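Local coordinates for stage II sporulation E family protein (PDB 3RNR) that probably acts as a PP2C-type serine/threonine protein phosphatase, although its substrate and cellular role are unknown, at residues B[11-15]-B[36-41]; B[53-58]-B[136-142]; B[94-99]-B[159-165]. Residue numbers count along the deposited sequence, not the author numbering.

Contact 1: residues B[11-15]-B[36-41]; sequences AYCVV and SVGVLD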
loop_
_atom_site.group_PDB
_atom_site.type_symbol
_atom_site.label_atom_id
_atom_site.label_comp_id
_atom_site.label_asym_id
_atom_site.label_seq_id
_atom_site.Cartn_x
_atom_site.Cartn_y
_atom_site.Cartn_z
ATOM N N ALA B 11 1.547 6.765 -8.780
ATOM C CA ALA B 11 1.278 5.402 -8.345
ATOM C C ALA B 11 2.628 4.863 -7.884
ATOM O O ALA B 11 3.629 5.037 -8.580
ATOM C CB ALA B 11 0.754 4.574 -9.483
ATOM N N TYR B 12 2.663 4.224 -6.722
ATOM C CA TYR B 12 3.938 3.830 -6.122
ATOM C C TYR B 12 3.918 2.385 -5.682
ATOM O O TYR B 12 2.850 1.786 -5.528
ATOM C CB TYR B 12 4.258 4.723 -4.917
ATOM C CG TYR B 12 3.238 4.615 -3.801
ATOM C CD1 TYR B 12 3.282 3.564 -2.884
ATOM C CD2 TYR B 12 2.222 5.545 -3.678
ATOM C CE1 TYR B 12 2.341 3.468 -1.861
ATOM C CE2 TYR B 12 1.286 5.456 -2.666
ATOM C CZ TYR B 12 1.344 4.414 -1.772
ATOM O OH TYR B 12 0.400 4.336 -0.774
ATOM N N CYS B 13 5.108 1.839 -5.454
ATOM C CA CYS B 13 5.249 0.479 -4.948
ATOM C C CYS B 13 6.428 0.436 -3.991
ATOM O O CYS B 13 7.394 1.184 -4.146
ATOM C CB CYS B 13 5.473 -0.509 -6.093
ATOM S SG CYS B 13 6.881 -0.131 -7.211
ATOM N N VAL B 14 6.337 -0.421 -2.984
ATOM C CA VAL B 14 7.416 -0.534 -2.024
ATOM C C VAL B 14 7.483 -1.958 -1.481
ATOM O O VAL B 14 6.452 -2.619 -1.332
ATOM C CB VAL B 14 7.265 0.516 -0.880
ATOM C CG1 VAL B 14 5.870 0.514 -0.319
ATOM C CG2 VAL B 14 8.296 0.264 0.234
ATOM N N VAL B 15 8.698 -2.432 -1.228
ATOM C CA VAL B 15 8.909 -3.650 -0.470
ATOM C C VAL B 15 9.858 -3.330 0.663
ATOM O O VAL B 15 10.802 -2.549 0.492
ATOM C CB VAL B 15 9.500 -4.800 -1.339
ATOM C CG1 VAL B 15 8.465 -5.284 -2.372
ATOM C CG2 VAL B 15 10.815 -4.355 -2.039
ATOM N N SER B 36 7.446 5.202 4.973
ATOM C CA SER B 36 7.585 5.361 3.525
ATOM C C SER B 36 6.239 5.560 2.835
ATOM O O SER B 36 6.124 6.382 1.922
ATOM C CB SER B 36 8.362 4.191 2.901
ATOM O OG SER B 36 7.686 2.960 3.080
ATOM N N VAL B 37 5.219 4.821 3.271
ATOM C CA VAL B 37 3.883 4.957 2.681
ATOM C C VAL B 37 3.243 6.315 2.984
ATOM O O VAL B 37 2.598 6.909 2.124
ATOM C CB VAL B 37 2.931 3.790 3.108
ATOM C CG1 VAL B 37 1.477 4.121 2.750
ATOM C CG2 VAL B 37 3.363 2.492 2.431
ATOM N N GLY B 38 3.424 6.818 4.202
ATOM C CA GLY B 38 2.955 8.154 4.519
ATOM C C GLY B 38 3.503 9.203 3.562
ATOM O O GLY B 38 2.779 10.086 3.105
ATOM N N VAL B 39 4.788 9.101 3.244
ATOM C CA VAL B 39 5.422 10.038 2.317
ATOM C C VAL B 39 4.885 9.837 0.897
ATOM O O VAL B 39 4.480 10.788 0.235
ATOM C CB VAL B 39 6.965 9.873 2.310
ATOM C CG1 VAL B 39 7.576 10.549 1.083
ATOM C CG2 VAL B 39 7.567 10.455 3.594
ATOM N N LEU B 40 4.869 8.595 0.440
ATOM C CA LEU B 40 4.419 8.285 -0.923
ATOM C C LEU B 40 2.966 8.689 -1.145
ATOM O O LEU B 40 2.610 9.246 -2.186
ATOM C CB LEU B 40 4.594 6.790 -1.212
ATOM C CG LEU B 40 6.058 6.349 -1.154
ATOM C CD1 LEU B 40 6.155 4.829 -1.058
ATOM C CD2 LEU B 40 6.799 6.888 -2.374
ATOM N N ASP B 41 2.124 8.418 -0.159
ATOM C CA ASP B 41 0.704 8.726 -0.302
ATOM C C ASP B 41 0.485 10.229 -0.409
ATOM O O ASP B 41 -0.505 10.689 -0.980
ATOM C CB ASP B 41 -0.096 8.161 0.865
ATOM C CG ASP B 41 -1.522 8.690 0.890
ATOM O OD1 ASP B 41 -2.353 8.214 0.086
ATOM O OD2 ASP B 41 -1.809 9.587 1.705
HETATM O O HOH W 1 -1.701 5.913 -1.146
#
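Helix 25-41 packs along one face of the five-stranded antiparallel sheet, and its last turns run almost antiparallel to strand 10-18: the axes of 11-15 and 36-41 approach to 9.4 Å at 169°. Two strand residues, Y12 and V14, project their CB atoms at the helix and form the bumps. The largest is the Y12 ring, which sits among V37, L40 and D41, flat against the helix, so that L40 CB is 3.6 Å from its centroid, 11° off the normal, in a CH-pi contact. L40 CD1 extends over the same face toward the CD1 side of the ring (Y12 CD1 to L40 CD1 3.6 Å), while Y12 OH comes to 3.7 Å from V37 CG1. Two residues along, V14 fits among S36, V37 and L40: V14 CG1 lies 4.2 Å from V37 CG2 and 4.4 Å from L40 CD1, and V14 CG2 rests 4.0 Å from S36 OG. V37 also packs on V37 of the second subunit, placing this end of the helix at the dimer interface. One water joins the polar tips, accepting from Y12 OH (2.7 Å) and donating to D41 OD1 (2.7 Å), which S1 of the second subunit also bonds. Lacking direct hydrogen bonds, the two segments meet mainly through apolar fit and a CH-pi contact; S36 OG is satisfied within its helix (A32 O), Y12 OH through water.

Contact 2: residues B[53-58]-B[136-142]; sequences AQAAVH and FIGIENL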
loop_
_atom_site.group_PDB
_atom_site.type_symbol
_atom_site.label_atom_id
_atom_site.label_comp_id
_atom_site.label_asym_id
_atom_site.label_seq_id
_atom_site.Cartn_x
_atom_site.Cartn_y
_atom_site.Cartn_z
ATOM N N ALA B 53 11.708 6.718 6.246
ATOM C CA ALA B 53 11.887 5.385 6.828
ATOM C C ALA B 53 13.128 5.340 7.721
ATOM O O ALA B 53 13.092 4.816 8.834
ATOM C CB ALA B 53 11.981 4.317 5.721
ATOM N N GLN B 54 14.225 5.895 7.221
ATOM C CA GLN B 54 15.462 5.955 7.985
ATOM C C GLN B 54 15.273 6.727 9.292
ATOM O O GLN B 54 15.701 6.278 10.347
ATOM C CB GLN B 54 16.584 6.600 7.157
ATOM C CG GLN B 54 17.867 6.943 7.977
ATOM C CD GLN B 54 18.617 5.709 8.494
ATOM O OE1 GLN B 54 18.339 4.577 8.098
ATOM N NE2 GLN B 54 19.560 5.932 9.399
ATOM N N ALA B 55 14.626 7.889 9.218
ATOM C CA ALA B 55 14.441 8.708 10.405
ATOM C C ALA B 55 13.590 7.965 11.439
ATOM O O ALA B 55 13.887 8.001 12.638
ATOM C CB ALA B 55 13.817 10.065 10.041
ATOM N N ALA B 56 12.550 7.272 10.973
ATOM C CA ALA B 56 11.646 6.555 11.871
ATOM C C ALA B 56 12.311 5.371 12.559
ATOM O O ALA B 56 12.141 5.165 13.759
ATOM C CB ALA B 56 10.390 6.092 11.129
ATOM N N VAL B 57 13.050 4.574 11.797
ATOM C CA VAL B 57 13.719 3.422 12.389
ATOM C C VAL B 57 14.842 3.875 13.333
ATOM O O VAL B 57 14.994 3.349 14.437
ATOM C CB VAL B 57 14.233 2.433 11.313
ATOM C CG1 VAL B 57 15.091 1.346 11.947
ATOM C CG2 VAL B 57 13.035 1.798 10.580
ATOM N N HIS B 58 15.607 4.870 12.897
ATOM C CA HIS B 58 16.715 5.399 13.694
ATOM C C HIS B 58 16.222 5.916 15.057
ATOM O O HIS B 58 16.820 5.643 16.104
ATOM C CB HIS B 58 17.403 6.521 12.906
ATOM C CG HIS B 58 18.724 6.954 13.468
ATOM N ND1 HIS B 58 18.837 7.690 14.626
ATOM C CD2 HIS B 58 19.988 6.788 13.002
ATOM C CE1 HIS B 58 20.113 7.948 14.863
ATOM N NE2 HIS B 58 20.831 7.412 13.890
ATOM N N PHE B 136 21.600 -0.083 5.368
ATOM C CA PHE B 136 20.256 -0.566 5.698
ATOM C C PHE B 136 19.515 0.535 6.431
ATOM O O PHE B 136 20.137 1.465 6.957
ATOM C CB PHE B 136 20.300 -1.860 6.548
ATOM C CG PHE B 136 20.987 -1.695 7.888
ATOM C CD1 PHE B 136 20.261 -1.317 9.014
ATOM C CD2 PHE B 136 22.354 -1.930 8.022
ATOM C CE1 PHE B 136 20.892 -1.163 10.268
ATOM C CE2 PHE B 136 23.000 -1.781 9.270
ATOM C CZ PHE B 136 22.261 -1.395 10.388
ATOM N N ILE B 137 18.188 0.432 6.460
ATOM C CA ILE B 137 17.365 1.416 7.130
ATOM C C ILE B 137 17.507 1.153 8.617
ATOM O O ILE B 137 17.187 0.056 9.098
ATOM C CB ILE B 137 15.868 1.282 6.728
ATOM C CG1 ILE B 137 15.707 1.328 5.202
ATOM C CG2 ILE B 137 15.034 2.376 7.390
ATOM C CD1 ILE B 137 16.191 2.666 4.583
ATOM N N GLY B 138 17.956 2.172 9.345
ATOM C CA GLY B 138 18.302 2.028 10.747
ATOM C C GLY B 138 19.799 2.058 11.015
ATOM O O GLY B 138 20.242 2.019 12.170
ATOM N N ILE B 139 20.595 2.149 9.958
ATOM C CA ILE B 139 22.046 2.214 10.148
ATOM C C ILE B 139 22.386 3.539 10.848
ATOM O O ILE B 139 21.679 4.529 10.682
ATOM C CB ILE B 139 22.785 2.084 8.798
ATOM C CG1 ILE B 139 24.283 1.831 9.012
ATOM C CG2 ILE B 139 22.514 3.308 7.930
ATOM C CD1 ILE B 139 25.033 1.459 7.719
ATOM N N GLU B 140 23.453 3.571 11.639
ATOM C CA GLU B 140 23.707 4.760 12.455
ATOM C C GLU B 140 23.738 6.065 11.646
ATOM O O GLU B 140 23.193 7.082 12.063
ATOM C CB GLU B 140 24.987 4.595 13.286
ATOM C CG GLU B 140 25.347 5.828 14.082
ATOM C CD GLU B 140 26.631 5.655 14.871
ATOM O OE1 GLU B 140 27.349 6.660 15.058
ATOM O OE2 GLU B 140 26.918 4.519 15.306
ATOM N N ASN B 141 24.398 6.035 10.498
ATOM C CA ASN B 141 24.428 7.182 9.597
ATOM C C ASN B 141 24.180 6.682 8.179
ATOM O O ASN B 141 25.021 5.982 7.640
ATOM C CB ASN B 141 25.820 7.832 9.690
ATOM C CG ASN B 141 25.937 9.106 8.876
ATOM O OD1 ASN B 141 24.939 9.763 8.574
ATOM N ND2 ASN B 141 27.172 9.468 8.524
ATOM N N LEU B 142 23.076 7.064 7.536
ATOM C CA LEU B 142 22.778 6.431 6.257
ATOM C C LEU B 142 23.405 7.307 5.185
ATOM O O LEU B 142 22.980 8.438 4.971
ATOM C CB LEU B 142 21.253 6.371 6.062
ATOM C CG LEU B 142 20.744 5.913 4.701
ATOM C CD1 LEU B 142 21.156 4.457 4.484
ATOM C CD2 LEU B 142 19.201 6.084 4.549
HETATM O O HOH W 2 21.043 8.788 8.753
#
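Segment 136-142, in the loop leading to strand 146-153, runs past one side of helix 46-63 and is held largely through its backbone. F136 opens a type II beta turn that ends at I139, where I139 N bonds F136 O at 3.1 Å; its own ring is turned to M22. I137 is the apolar plug: its CG2 lies 4.0 Å from A53 CB and 3.8 Å from V57 CG2, one helical turn apart, and the side chain also meets M74 and V91 of the antiparallel sheet. G138, third in the turn, has phi/psi of 107°/-3°, which calls for glycine, and the helix adds a second reason: V57 CG1 is 3.5 Å from G138 CA, so a CB here would clash with it. G138 N gives a nearly straight hydrogen bond to Q54 OE1 (2.7 Å, 176°). I139 points its side chain away but offers its carbonyl, and Q54 NE2 bonds I139 O at 2.8 Å, so one amide reads a donor and an acceptor of the turn. At E140 the carboxylate chain heads outward while E140 O takes a weak bond from H58 NE2 (3.0 Å). L142 then swings back, its CB 3.6 Å from Q54 CD, and a water accepts from L142 N (2.9 Å) and, weakly, from Q54 NE2 (3.3 Å). The arrangement is a type II turn with glycine at its third position, clasped by a helix-borne glutamine, where the alpha layer of a PP2C-like sandwich meets a loop beside inner strands 72-80 and 85-91.

Contact 3: residues B[94-99]-B[159-165]; sequences CRVYLF and GVLVVSD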
loop_
_atom_site.group_PDB
_atom_site.type_symbol
_atom_site.label_atom_id
_atom_site.label_comp_id
_atom_site.label_asym_id
_atom_site.label_seq_id
_atom_site.Cartn_x
_atom_site.Cartn_y
_atom_site.Cartn_z
ATOM N N CYS B 94 17.411 -5.244 -1.459
ATOM C CA CYS B 94 16.203 -5.213 -2.288
ATOM C C CYS B 94 16.557 -4.640 -3.654
ATOM O O CYS B 94 17.528 -3.902 -3.778
ATOM C CB CYS B 94 15.109 -4.384 -1.640
ATOM S SG CYS B 94 14.451 -5.111 -0.144
ATOM N N ARG B 95 15.790 -4.983 -4.687
ATOM C CA ARG B 95 16.196 -4.621 -6.045
ATOM C C ARG B 95 15.097 -3.908 -6.817
ATOM O O ARG B 95 13.911 -4.139 -6.587
ATOM C CB ARG B 95 16.673 -5.862 -6.816
ATOM C CG ARG B 95 17.857 -6.566 -6.146
ATOM C CD ARG B 95 18.413 -7.723 -6.966
ATOM N NE ARG B 95 17.465 -8.810 -7.238
ATOM C CZ ARG B 95 17.070 -9.717 -6.350
ATOM N NH1 ARG B 95 17.481 -9.656 -5.088
ATOM N NH2 ARG B 95 16.238 -10.677 -6.718
ATOM N N VAL B 96 15.510 -3.039 -7.737
ATOM C CA VAL B 96 14.583 -2.324 -8.610
ATOM C C VAL B 96 14.825 -2.695 -10.074
ATOM O O VAL B 96 15.955 -2.608 -10.555
ATOM C CB VAL B 96 14.742 -0.802 -8.469
ATOM C CG1 VAL B 96 13.645 -0.076 -9.286
ATOM C CG2 VAL B 96 14.695 -0.392 -6.984
ATOM N N TYR B 97 13.763 -3.093 -10.774
ATOM C CA TYR B 97 13.817 -3.437 -12.197
ATOM C C TYR B 97 12.877 -2.571 -13.030
ATOM O O TYR B 97 11.741 -2.318 -12.633
ATOM C CB TYR B 97 13.413 -4.903 -12.409
ATOM C CG TYR B 97 14.394 -5.868 -11.791
ATOM C CD1 TYR B 97 15.449 -6.387 -12.539
ATOM C CD2 TYR B 97 14.287 -6.233 -10.459
ATOM C CE1 TYR B 97 16.376 -7.267 -11.968
ATOM C CE2 TYR B 97 15.203 -7.106 -9.879
ATOM C CZ TYR B 97 16.247 -7.613 -10.637
ATOM O OH TYR B 97 17.148 -8.477 -10.054
ATOM N N LEU B 98 13.349 -2.148 -14.201
ATOM C CA LEU B 98 12.496 -1.518 -15.192
ATOM C C LEU B 98 11.774 -2.592 -16.004
ATOM O O LEU B 98 12.410 -3.534 -16.482
ATOM C CB LEU B 98 13.358 -0.682 -16.142
ATOM C CG LEU B 98 12.616 0.011 -17.283
ATOM C CD1 LEU B 98 11.716 1.104 -16.717
ATOM C CD2 LEU B 98 13.623 0.597 -18.293
ATOM N N PHE B 99 10.462 -2.453 -16.190
ATOM C CA PHE B 99 9.772 -3.349 -17.113
ATOM C C PHE B 99 9.507 -2.597 -18.409
ATOM O O PHE B 99 8.682 -1.680 -18.465
ATOM C CB PHE B 99 8.462 -3.889 -16.539
ATOM C CG PHE B 99 7.711 -4.778 -17.497
ATOM C CD1 PHE B 99 8.277 -5.964 -17.951
ATOM C CD2 PHE B 99 6.446 -4.426 -17.958
ATOM C CE1 PHE B 99 7.596 -6.786 -18.847
ATOM C CE2 PHE B 99 5.756 -5.250 -18.850
ATOM C CZ PHE B 99 6.333 -6.426 -19.295
ATOM N N GLY B 159 6.663 -0.207 -16.896
ATOM C CA GLY B 159 6.516 -0.078 -15.461
ATOM C C GLY B 159 7.765 -0.383 -14.671
ATOM O O GLY B 159 8.879 -0.370 -15.205
ATOM N N VAL B 160 7.573 -0.624 -13.378
ATOM C CA VAL B 160 8.683 -0.876 -12.478
ATOM C C VAL B 160 8.303 -2.000 -11.513
ATOM O O VAL B 160 7.135 -2.131 -11.108
ATOM C CB VAL B 160 9.063 0.413 -11.707
ATOM C CG1 VAL B 160 7.855 0.953 -10.925
ATOM C CG2 VAL B 160 10.274 0.171 -10.781
ATOM N N LEU B 161 9.297 -2.809 -11.161
ATOM C CA LEU B 161 9.115 -3.899 -10.212
ATOM C C LEU B 161 10.163 -3.783 -9.113
ATOM O O LEU B 161 11.349 -3.609 -9.405
ATOM C CB LEU B 161 9.239 -5.246 -10.928
ATOM C CG LEU B 161 9.260 -6.500 -10.044
ATOM C CD1 LEU B 161 7.857 -6.883 -9.704
ATOM C CD2 LEU B 161 9.958 -7.645 -10.752
ATOM N N VAL B 162 9.720 -3.841 -7.860
ATOM C CA VAL B 162 10.634 -3.908 -6.731
ATOM C C VAL B 162 10.541 -5.290 -6.057
ATOM O O VAL B 162 9.460 -5.883 -5.969
ATOM C CB VAL B 162 10.427 -2.748 -5.727
ATOM C CG1 VAL B 162 10.768 -1.388 -6.386
ATOM C CG2 VAL B 162 8.994 -2.728 -5.192
ATOM N N VAL B 163 11.678 -5.781 -5.576
ATOM C CA VAL B 163 11.818 -7.172 -5.142
ATOM C C VAL B 163 12.587 -7.263 -3.836
ATOM O O VAL B 163 13.646 -6.648 -3.721
ATOM C CB VAL B 163 12.680 -7.954 -6.145
ATOM C CG1 VAL B 163 12.667 -9.437 -5.808
ATOM C CG2 VAL B 163 12.208 -7.720 -7.548
ATOM N N SER B 164 12.052 -7.999 -2.858
ATOM C CA SER B 164 12.812 -8.393 -1.667
ATOM C C SER B 164 12.817 -9.906 -1.570
ATOM O O SER B 164 11.770 -10.538 -1.427
ATOM C CB SER B 164 12.151 -7.813 -0.419
ATOM O OG SER B 164 12.755 -8.311 0.759
ATOM N N ASP B 165 13.965 -10.488 -1.864
ATOM C CA ASP B 165 14.264 -11.907 -1.683
ATOM C C ASP B 165 15.281 -12.444 -0.670
ATOM O O ASP B 165 15.749 -13.562 -0.871
ATOM C CB ASP B 165 14.241 -12.680 -3.007
ATOM C CG ASP B 165 15.356 -12.301 -3.898
ATOM O OD1 ASP B 165 16.202 -11.499 -3.449
ATOM O OD2 ASP B 165 15.392 -12.824 -5.028
#
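Strands 95-100 and 159-164 pair in antiparallel register, with R95-V163, Y97-L161 and F99-G159 as hydrogen-bonded pairs; Y97 N to L161 O is 2.8 Å and L161 N to Y97 O is 2.9 Å. On the face carrying these residues, R95 takes an m, t, m rotamer that brings its guanidinium beside V163 (NH2 to V163 CG1 3.9 Å). From there R95 NE bonds Y97 OH at 2.9 Å, while NH1 and NH2 make a two-pronged salt bridge to D165 OD1 (2.8 Å) and OD2 (2.9 Å). D165 answers with chi1 p, and Q201 N also bonds its OD2. The m rotamer of Y97 sets its CE2 3.8 Å from V163 CG2, whereas F99, at t, leads its ring away from G159. On the other face V96, at t, spans V160 (CG1 to V160 CG2 3.7 Å) and V162 (CG2 to V162 CG1 4.1 Å), facing strands 72-80 and 85-91. S164 OG bonds D17. This is an inner antiparallel pairing of the second sheet of a PP2C-like beta sandwich, with 159-164 its middle strand; D165 falls in an S-D-G motif whose aspartate binds metal in relatives.

From the N terminus, contact 1 closes first, a short loop that folds helix 25-41 back onto strand 10-18. Helix 46-63 follows directly and opens contact 2, but strand 95-100 opens contact 3 before segment 136-142 closes contact 2; contact 3 then closes at 159-165, so these two loops cross. Contacts 1 and 3 touch where the two sheets stack: V15 CG1 lies 3.8 Å from V162 O, and C13 SG lies 3.9 Å from V162 CG2. Contact 2 touches neither. Contact 1 joins a helix to the first sheet, contact 3 pairs strands within the second, and their touching side chains bring the sheets together; contact 2 ties the loop before strand 146-153 to helix 46-63.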